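Local coordinates for tetratricopeptide repeat protein (Parabacteroides merdae ATCC 43184, PDB 4R7S) that is of unknown function but, as a tetratricopeptide repeat protein, probably serves as a helical scaffold for binding protein partners, at residues Gln2-Leu7 and Arg32-Asn37; Glu9-Phe14 and Glu25-Ala30; Leu43-Gly48 and Ile62-Ala67. All blocks are in the same frame, centred on the assembly; numbering follows the deposited sequence.

Contact 1 of 3, residues Gln2-Leu7 and Arg32-Asn37; sequences QSYEEL and RKEPAN. With NO3 (nitrate ion), chain B.
At the N-terminal end of the tetratricopeptide repeat array, the first turns of helix 2-16 pack against the C-terminal end of helix 20-33 and the type I beta turn E34-N37 that follows it, with Y4 meeting E34 and N37. With CG anti to the backbone N (chi1 175°), the Y4 ring is set against the turn, where E34 and N37 both lie over one face. The E34 carboxylate stacks over the CB end of the ring, its plane 21° from that of the ring, and E34 OE2 lies 3.2 Å from Y4 CB. Toward the phenol end the N37 amide lies almost parallel to the ring, its ND2 3.2 Å from Y4 CE2. N37 ND2 also donates to E34 OE1 at 2.8 Å, reaching it from above the carboxylate plane, which ties the two groups together over the ring. Water 1 accepts from Y4 N and donates to E34 OE2 (2.6 Å). Beside this, S3 CB rests 3.9 Å from K33 CE, and K33 NZ donates a hydrogen bond to nitrate O1 at 3.2 Å. An alanine at Y4 would probably leave the E34-N37 pair without the flat surface beneath it and N40 OD1 without its hydroxyl partner. That bond from Y4 OH to N40 reaches the start of helix 40-52, while L7 packs on A29 and A30 of helix 20-33.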
# COMPACT_ATOMS: atom_id res chain seq x y z
N GLN A 2 -21.91 4.78 -32.33
CA GLN A 2 -20.60 4.87 -32.97
C GLN A 2 -19.69 5.93 -32.33
O GLN A 2 -18.50 5.65 -32.14
CB GLN A 2 -20.78 5.14 -34.47
CG GLN A 2 -19.75 4.45 -35.37
CD GLN A 2 -19.86 4.93 -36.80
OE1 GLN A 2 -20.79 4.57 -37.54
NE2 GLN A 2 -18.94 5.79 -37.21
N SER A 3 -20.22 7.14 -32.06
CA SER A 3 -19.48 8.25 -31.44
C SER A 3 -19.00 7.85 -30.03
O SER A 3 -17.82 8.06 -29.70
CB SER A 3 -20.33 9.51 -31.37
OG SER A 3 -20.79 9.94 -32.64
N TYR A 4 -19.90 7.23 -29.24
CA TYR A 4 -19.64 6.74 -27.90
C TYR A 4 -18.49 5.72 -27.94
O TYR A 4 -17.54 5.83 -27.16
CB TYR A 4 -20.93 6.13 -27.35
CG TYR A 4 -20.87 5.44 -26.01
CD1 TYR A 4 -20.96 6.17 -24.82
CD2 TYR A 4 -20.88 4.05 -25.92
CE1 TYR A 4 -20.98 5.53 -23.58
CE2 TYR A 4 -20.91 3.40 -24.68
CZ TYR A 4 -20.96 4.15 -23.51
OH TYR A 4 -21.03 3.51 -22.30
N GLU A 5 -18.57 4.76 -28.87
CA GLU A 5 -17.55 3.72 -29.04
C GLU A 5 -16.20 4.29 -29.47
O GLU A 5 -15.18 3.81 -28.99
CB GLU A 5 -18.01 2.65 -30.06
CG GLU A 5 -19.04 1.67 -29.54
CD GLU A 5 -18.69 0.91 -28.28
OE1 GLU A 5 -17.52 0.49 -28.13
OE2 GLU A 5 -19.61 0.71 -27.45
N GLU A 6 -16.19 5.29 -30.37
CA GLU A 6 -14.93 5.89 -30.85
C GLU A 6 -14.23 6.68 -29.75
O GLU A 6 -12.99 6.72 -29.72
CB GLU A 6 -15.17 6.79 -32.06
CG GLU A 6 -15.34 6.01 -33.36
CD GLU A 6 -15.95 6.77 -34.52
OE1 GLU A 6 -15.56 7.95 -34.75
OE2 GLU A 6 -16.79 6.18 -35.22
N LEU A 7 -15.02 7.32 -28.87
CA LEU A 7 -14.51 8.07 -27.73
C LEU A 7 -13.90 7.11 -26.73
O LEU A 7 -12.79 7.37 -26.26
CB LEU A 7 -15.60 8.96 -27.10
CG LEU A 7 -15.94 10.23 -27.91
CD1 LEU A 7 -17.30 10.77 -27.55
CD2 LEU A 7 -14.87 11.31 -27.77
N ARG A 32 -21.00 12.13 -21.84
CA ARG A 32 -21.90 13.24 -22.16
C ARG A 32 -22.70 12.88 -23.39
O ARG A 32 -23.82 13.36 -23.54
CB ARG A 32 -21.14 14.55 -22.39
CG ARG A 32 -20.62 15.20 -21.11
CD ARG A 32 -20.07 16.60 -21.39
NE ARG A 32 -18.88 16.58 -22.24
CZ ARG A 32 -17.63 16.56 -21.79
NH1 ARG A 32 -17.39 16.56 -20.48
NH2 ARG A 32 -16.61 16.56 -22.64
N LYS A 33 -22.12 12.04 -24.29
CA LYS A 33 -22.79 11.62 -25.53
C LYS A 33 -23.94 10.65 -25.22
O LYS A 33 -25.03 10.84 -25.74
CB LYS A 33 -21.81 11.02 -26.57
CG LYS A 33 -22.44 10.62 -27.91
CD LYS A 33 -22.88 11.79 -28.80
CE LYS A 33 -23.50 11.31 -30.10
NZ LYS A 33 -24.02 12.42 -30.94
N GLU A 34 -23.72 9.66 -24.34
CA GLU A 34 -24.77 8.70 -23.97
C GLU A 34 -24.92 8.69 -22.44
O GLU A 34 -24.48 7.75 -21.78
CB GLU A 34 -24.48 7.29 -24.53
CG GLU A 34 -24.32 7.23 -26.04
CD GLU A 34 -24.41 5.88 -26.73
OE1 GLU A 34 -24.89 4.90 -26.11
OE2 GLU A 34 -24.07 5.82 -27.94
N PRO A 35 -25.54 9.75 -21.86
CA PRO A 35 -25.67 9.82 -20.39
C PRO A 35 -26.42 8.65 -19.74
O PRO A 35 -26.11 8.28 -18.60
CB PRO A 35 -26.44 11.13 -20.17
CG PRO A 35 -26.17 11.93 -21.37
CD PRO A 35 -26.12 10.94 -22.50
N ALA A 36 -27.39 8.08 -20.46
CA ALA A 36 -28.22 6.96 -19.97
C ALA A 36 -27.63 5.57 -20.27
O ALA A 36 -28.22 4.58 -19.84
CB ALA A 36 -29.63 7.06 -20.55
N ASN A 37 -26.46 5.48 -20.96
CA ASN A 37 -25.88 4.17 -21.28
C ASN A 37 -25.63 3.37 -20.02
O ASN A 37 -24.94 3.85 -19.12
CB ASN A 37 -24.60 4.27 -22.11
CG ASN A 37 -24.28 2.99 -22.86
OD1 ASN A 37 -24.26 1.90 -22.31
ND2 ASN A 37 -24.08 3.10 -24.15
N NO3 B . -26.88 12.50 -28.54
O1 NO3 B . -26.55 13.43 -29.26
O2 NO3 B . -26.42 11.37 -28.64
O3 NO3 B . -27.80 12.71 -27.61
O HOH W 1 -22.91 7.34 -29.70
O HOH W 2 -22.72 0.90 -26.18

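Contact 2 of 3, residues Glu9-Phe14 and Glu25-Ala30; sequences EKSYDF and ESLKAA. With EDO (1,2-ethanediol), chain E.
The F14 ring meets S26 at its edge: S26 OG lies in the ring plane, 3.5 Å from both F14 CE2 and F14 CD2, and contacts the rim of C-H groups. Elsewhere F14 packs on S22 and A23, one turn earlier on helix 20-33. The other flat group, the Y12 ring, has E9 OE1 of its own helix at its edge, in plane. The two helices run antiparallel, 167° between their directions, with axes 8.4 Å apart at closest approach, an antiparallel helix hairpin of the kind tetratricopeptide repeats are built from. The close spacing is consistent with the serines that face each other here. S11 and S26 lie where the backbones come nearest, their CA atoms 5.2 Å apart, and S11 CB touches S26 CB at 3.8 Å. The S11 hydroxyl sits between the backbone N and the carbonyl carbon (chi1 84°), where S11 OG lies 3.5 Å from L27 CD2, a methyl of the residue that follows S26. S26 OG, anti to its carbonyl carbon, lies by F14 and K10 instead, and K10 CB is 3.9 Å from it. Farther out, the extended K10 chain carries NZ to a weak hydrogen bond with a 1,2-ethanediol molecule. L27 also packs on L43, N46, L47 and I50 of helix 40-52. Both serine hydroxyls are spent within their own helices: S11 OG bonds the carbonyl three residues back, I8 O, and S26 OG the one four back, S22 O. The chemistry across the interface is therefore that of van der Waals packing, with the hydroxyls of two buried serines satisfied by the backbone of their own helices.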
# COMPACT_ATOMS: atom_id res chain seq x y z
N GLU A 9 -12.71 4.13 -27.51
CA GLU A 9 -11.54 3.64 -28.23
C GLU A 9 -10.37 4.65 -28.09
O GLU A 9 -9.26 4.20 -27.79
CB GLU A 9 -11.87 3.33 -29.71
CG GLU A 9 -10.67 2.98 -30.59
CD GLU A 9 -9.69 1.88 -30.19
OE1 GLU A 9 -9.92 1.19 -29.16
OE2 GLU A 9 -8.68 1.72 -30.90
N LYS A 10 -10.62 5.97 -28.24
CA LYS A 10 -9.57 6.98 -28.06
C LYS A 10 -9.03 6.96 -26.62
O LYS A 10 -7.81 7.09 -26.42
CB LYS A 10 -10.05 8.38 -28.40
CG LYS A 10 -10.21 8.65 -29.88
CD LYS A 10 -10.39 10.15 -30.07
CE LYS A 10 -10.76 10.56 -31.47
NZ LYS A 10 -10.90 12.04 -31.59
N SER A 11 -9.93 6.72 -25.61
CA SER A 11 -9.51 6.66 -24.21
C SER A 11 -8.49 5.53 -24.01
O SER A 11 -7.45 5.76 -23.41
CB SER A 11 -10.71 6.53 -23.26
OG SER A 11 -11.16 5.20 -23.07
N TYR A 12 -8.76 4.34 -24.60
CA TYR A 12 -7.85 3.20 -24.52
C TYR A 12 -6.49 3.52 -25.15
O TYR A 12 -5.46 3.28 -24.52
CB TYR A 12 -8.46 1.96 -25.23
CG TYR A 12 -9.71 1.41 -24.59
CD1 TYR A 12 -9.87 1.43 -23.20
CD2 TYR A 12 -10.67 0.75 -25.35
CE1 TYR A 12 -10.99 0.85 -22.60
CE2 TYR A 12 -11.78 0.15 -24.75
CZ TYR A 12 -11.94 0.22 -23.38
OH TYR A 12 -13.04 -0.34 -22.79
N ASP A 13 -6.50 4.06 -26.41
CA ASP A 13 -5.26 4.40 -27.09
C ASP A 13 -4.48 5.45 -26.29
O ASP A 13 -3.24 5.34 -26.20
CB ASP A 13 -5.51 4.87 -28.54
CG ASP A 13 -5.80 3.77 -29.55
OD1 ASP A 13 -5.22 2.65 -29.40
OD2 ASP A 13 -6.55 4.03 -30.52
N PHE A 14 -5.18 6.44 -25.66
CA PHE A 14 -4.52 7.48 -24.83
C PHE A 14 -3.93 6.88 -23.53
O PHE A 14 -2.89 7.35 -23.05
CB PHE A 14 -5.48 8.62 -24.48
CG PHE A 14 -5.75 9.67 -25.53
CD1 PHE A 14 -4.69 10.29 -26.20
CD2 PHE A 14 -7.04 10.10 -25.79
CE1 PHE A 14 -4.94 11.27 -27.17
CE2 PHE A 14 -7.30 11.08 -26.76
CZ PHE A 14 -6.24 11.67 -27.43
N GLU A 25 -10.57 12.96 -20.58
CA GLU A 25 -11.49 13.77 -21.38
C GLU A 25 -12.32 12.93 -22.34
O GLU A 25 -13.53 13.16 -22.46
CB GLU A 25 -10.75 14.87 -22.16
CG GLU A 25 -11.16 16.28 -21.76
CD GLU A 25 -12.66 16.54 -21.67
OE1 GLU A 25 -13.35 16.43 -22.71
OE2 GLU A 25 -13.14 16.83 -20.55
N SER A 26 -11.70 11.92 -23.00
CA SER A 26 -12.41 11.01 -23.92
C SER A 26 -13.53 10.27 -23.17
O SER A 26 -14.65 10.21 -23.67
CB SER A 26 -11.45 10.02 -24.56
OG SER A 26 -10.49 10.73 -25.33
N LEU A 27 -13.23 9.80 -21.94
CA LEU A 27 -14.20 9.10 -21.08
C LEU A 27 -15.37 10.02 -20.69
O LEU A 27 -16.53 9.64 -20.86
CB LEU A 27 -13.54 8.49 -19.84
CG LEU A 27 -12.74 7.20 -20.12
CD1 LEU A 27 -12.06 6.70 -18.89
CD2 LEU A 27 -13.60 6.10 -20.66
N LYS A 28 -15.04 11.25 -20.24
CA LYS A 28 -16.01 12.27 -19.88
C LYS A 28 -16.87 12.63 -21.06
O LYS A 28 -18.10 12.74 -20.91
CB LYS A 28 -15.31 13.51 -19.34
CG LYS A 28 -15.00 13.41 -17.86
CD LYS A 28 -14.30 14.67 -17.35
CE LYS A 28 -13.75 14.48 -15.97
NZ LYS A 28 -12.78 15.54 -15.62
N ALA A 29 -16.25 12.74 -22.26
CA ALA A 29 -16.96 13.07 -23.49
C ALA A 29 -17.90 11.94 -23.89
O ALA A 29 -19.06 12.19 -24.27
CB ALA A 29 -15.97 13.37 -24.60
N ALA A 30 -17.43 10.69 -23.80
CA ALA A 30 -18.25 9.53 -24.12
C ALA A 30 -19.52 9.55 -23.27
O ALA A 30 -20.62 9.48 -23.82
CB ALA A 30 -17.47 8.24 -23.91
C1 EDO E . -16.25 10.26 -31.70
O1 EDO E . -17.08 11.34 -32.08
C2 EDO E . -14.80 10.47 -32.21
O2 EDO E . -14.11 11.39 -31.38

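Contact 3 of 3, residues Leu43-Gly48 and Ile62-Ala67; sequences LLTNLG and ISYTSA
A close antiparallel helix pair in the tetratricopeptide repeat fold, this buried contact joins helix 40-52 to helix 57-68 through G48, S63, Y64 and A67. The segment axes approach to 7.9 Å, with a signed crossing angle of -160°. Two places bring the backbones together: L44 opposite A67, and G48 opposite S63, where the CA atoms are 4.9 Å apart. At the first, L44 CB meets A67 CB at 3.8 Å, while the L44 methyls lie against S66 CB and T45 OG1, on the next residue, lies 3.5 Å from A67 CB. At the second, G48 CA packs on S63 CB and also lies over one face of the Y64 ring in a CH-pi contact, 4.1 Å from the ring centroid and displaced toward the rim. With no CB on G48, the ring of Y64 comes close against its CA. S63 OG approaches L47 CD2 at 3.4 Å, but its hydrogen bond goes to Q51 OE1, one turn beyond L47. T45 OG1 is likewise bonded to Y41 O. The Y64 ring extends this interface toward helix 75-87, touching N80, R81 and L84, while L44 reaches M31 and L47 reaches E24 on helix 20-33. Y64 OH is bonded to T49 OG1, and Y64 CE1 lies 3.3 Å from T45 O.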
# COMPACT_ATOMS: atom_id res chain seq x y z
N LEU A 43 -17.10 2.72 -17.52
CA LEU A 43 -16.35 3.89 -17.94
C LEU A 43 -15.93 4.68 -16.72
O LEU A 43 -14.78 5.13 -16.66
CB LEU A 43 -17.17 4.76 -18.92
CG LEU A 43 -17.53 4.13 -20.26
CD1 LEU A 43 -18.05 5.20 -21.23
CD2 LEU A 43 -16.34 3.37 -20.85
N LEU A 44 -16.85 4.79 -15.72
CA LEU A 44 -16.59 5.50 -14.47
C LEU A 44 -15.48 4.80 -13.67
O LEU A 44 -14.69 5.48 -13.04
CB LEU A 44 -17.86 5.66 -13.62
CG LEU A 44 -18.81 6.73 -14.15
CD1 LEU A 44 -20.27 6.41 -13.84
CD2 LEU A 44 -18.42 8.12 -13.71
N THR A 45 -15.37 3.46 -13.78
CA THR A 45 -14.33 2.70 -13.08
C THR A 45 -12.96 3.08 -13.65
O THR A 45 -12.09 3.48 -12.87
CB THR A 45 -14.59 1.18 -13.11
OG1 THR A 45 -15.94 0.92 -12.74
CG2 THR A 45 -13.71 0.43 -12.15
N ASN A 46 -12.80 3.02 -15.01
CA ASN A 46 -11.60 3.40 -15.76
C ASN A 46 -11.21 4.84 -15.45
O ASN A 46 -10.05 5.10 -15.13
CB ASN A 46 -11.81 3.26 -17.28
CG ASN A 46 -12.10 1.87 -17.81
OD1 ASN A 46 -11.59 0.85 -17.30
ND2 ASN A 46 -12.87 1.82 -18.91
N LEU A 47 -12.18 5.76 -15.50
CA LEU A 47 -12.01 7.19 -15.19
C LEU A 47 -11.43 7.34 -13.78
O LEU A 47 -10.42 8.02 -13.61
CB LEU A 47 -13.33 7.96 -15.36
CG LEU A 47 -13.31 9.47 -15.07
CD1 LEU A 47 -12.50 10.25 -16.10
CD2 LEU A 47 -14.73 10.03 -15.04
N GLY A 48 -12.02 6.65 -12.80
CA GLY A 48 -11.55 6.67 -11.43
C GLY A 48 -10.08 6.32 -11.32
O GLY A 48 -9.32 7.05 -10.68
N ILE A 62 -15.04 10.22 -6.32
CA ILE A 62 -16.38 10.52 -6.83
C ILE A 62 -16.72 9.55 -8.00
O ILE A 62 -17.84 9.00 -8.03
CB ILE A 62 -16.54 12.02 -7.18
CG1 ILE A 62 -16.56 12.86 -5.86
CG2 ILE A 62 -17.79 12.28 -8.05
CD1 ILE A 62 -16.57 14.41 -5.98
N SER A 63 -15.75 9.31 -8.91
CA SER A 63 -15.93 8.41 -10.05
C SER A 63 -16.22 6.96 -9.58
O SER A 63 -17.20 6.37 -10.03
CB SER A 63 -14.71 8.45 -10.97
OG SER A 63 -14.64 9.70 -11.65
N TYR A 64 -15.43 6.44 -8.63
CA TYR A 64 -15.63 5.11 -8.06
C TYR A 64 -16.97 5.03 -7.31
O TYR A 64 -17.67 4.01 -7.44
CB TYR A 64 -14.48 4.72 -7.10
CG TYR A 64 -13.15 4.40 -7.76
CD1 TYR A 64 -13.10 3.76 -9.00
CD2 TYR A 64 -11.95 4.63 -7.10
CE1 TYR A 64 -11.88 3.43 -9.59
CE2 TYR A 64 -10.73 4.33 -7.69
CZ TYR A 64 -10.70 3.73 -8.93
OH TYR A 64 -9.49 3.40 -9.47
N THR A 65 -17.34 6.08 -6.57
CA THR A 65 -18.61 6.13 -5.85
C THR A 65 -19.79 6.04 -6.84
O THR A 65 -20.75 5.29 -6.58
CB THR A 65 -18.68 7.38 -4.96
OG1 THR A 65 -17.71 7.23 -3.91
CG2 THR A 65 -20.05 7.59 -4.33
N SER A 66 -19.67 6.73 -7.99
CA SER A 66 -20.67 6.74 -9.05
C SER A 66 -20.78 5.38 -9.70
O SER A 66 -21.89 4.90 -9.88
CB SER A 66 -20.33 7.79 -10.11
OG SER A 66 -20.31 9.09 -9.54
N ALA A 67 -19.63 4.76 -10.04
CA ALA A 67 -19.55 3.42 -10.64
C ALA A 67 -20.21 2.37 -9.73
O ALA A 67 -20.90 1.49 -10.21
CB ALA A 67 -18.09 3.05 -10.89

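Contacts 1 and 2 join the same two helices, 2-16 and 20-33, and contact 2 is nested within the loop that contact 1 closes; their centres are 10 Å apart. R32 NH2 of contact 1 forms a salt bridge with E25 OE1 of contact 2 (3.3 Å), and L7 CD1 packs 3.7 Å from A30 N. Contact 3 follows in the chain, on helices 40-52 and 57-68, with its centre 16 Å from that of contact 1 and 14 Å from that of contact 2. L27 CD1 bridges to it, 3.5 Å from L47 N, and Y4 OH lies 3.6 Å from L43 CD1. The nitrate and 1,2-ethanediol molecules probably come from the crystallisation liquor.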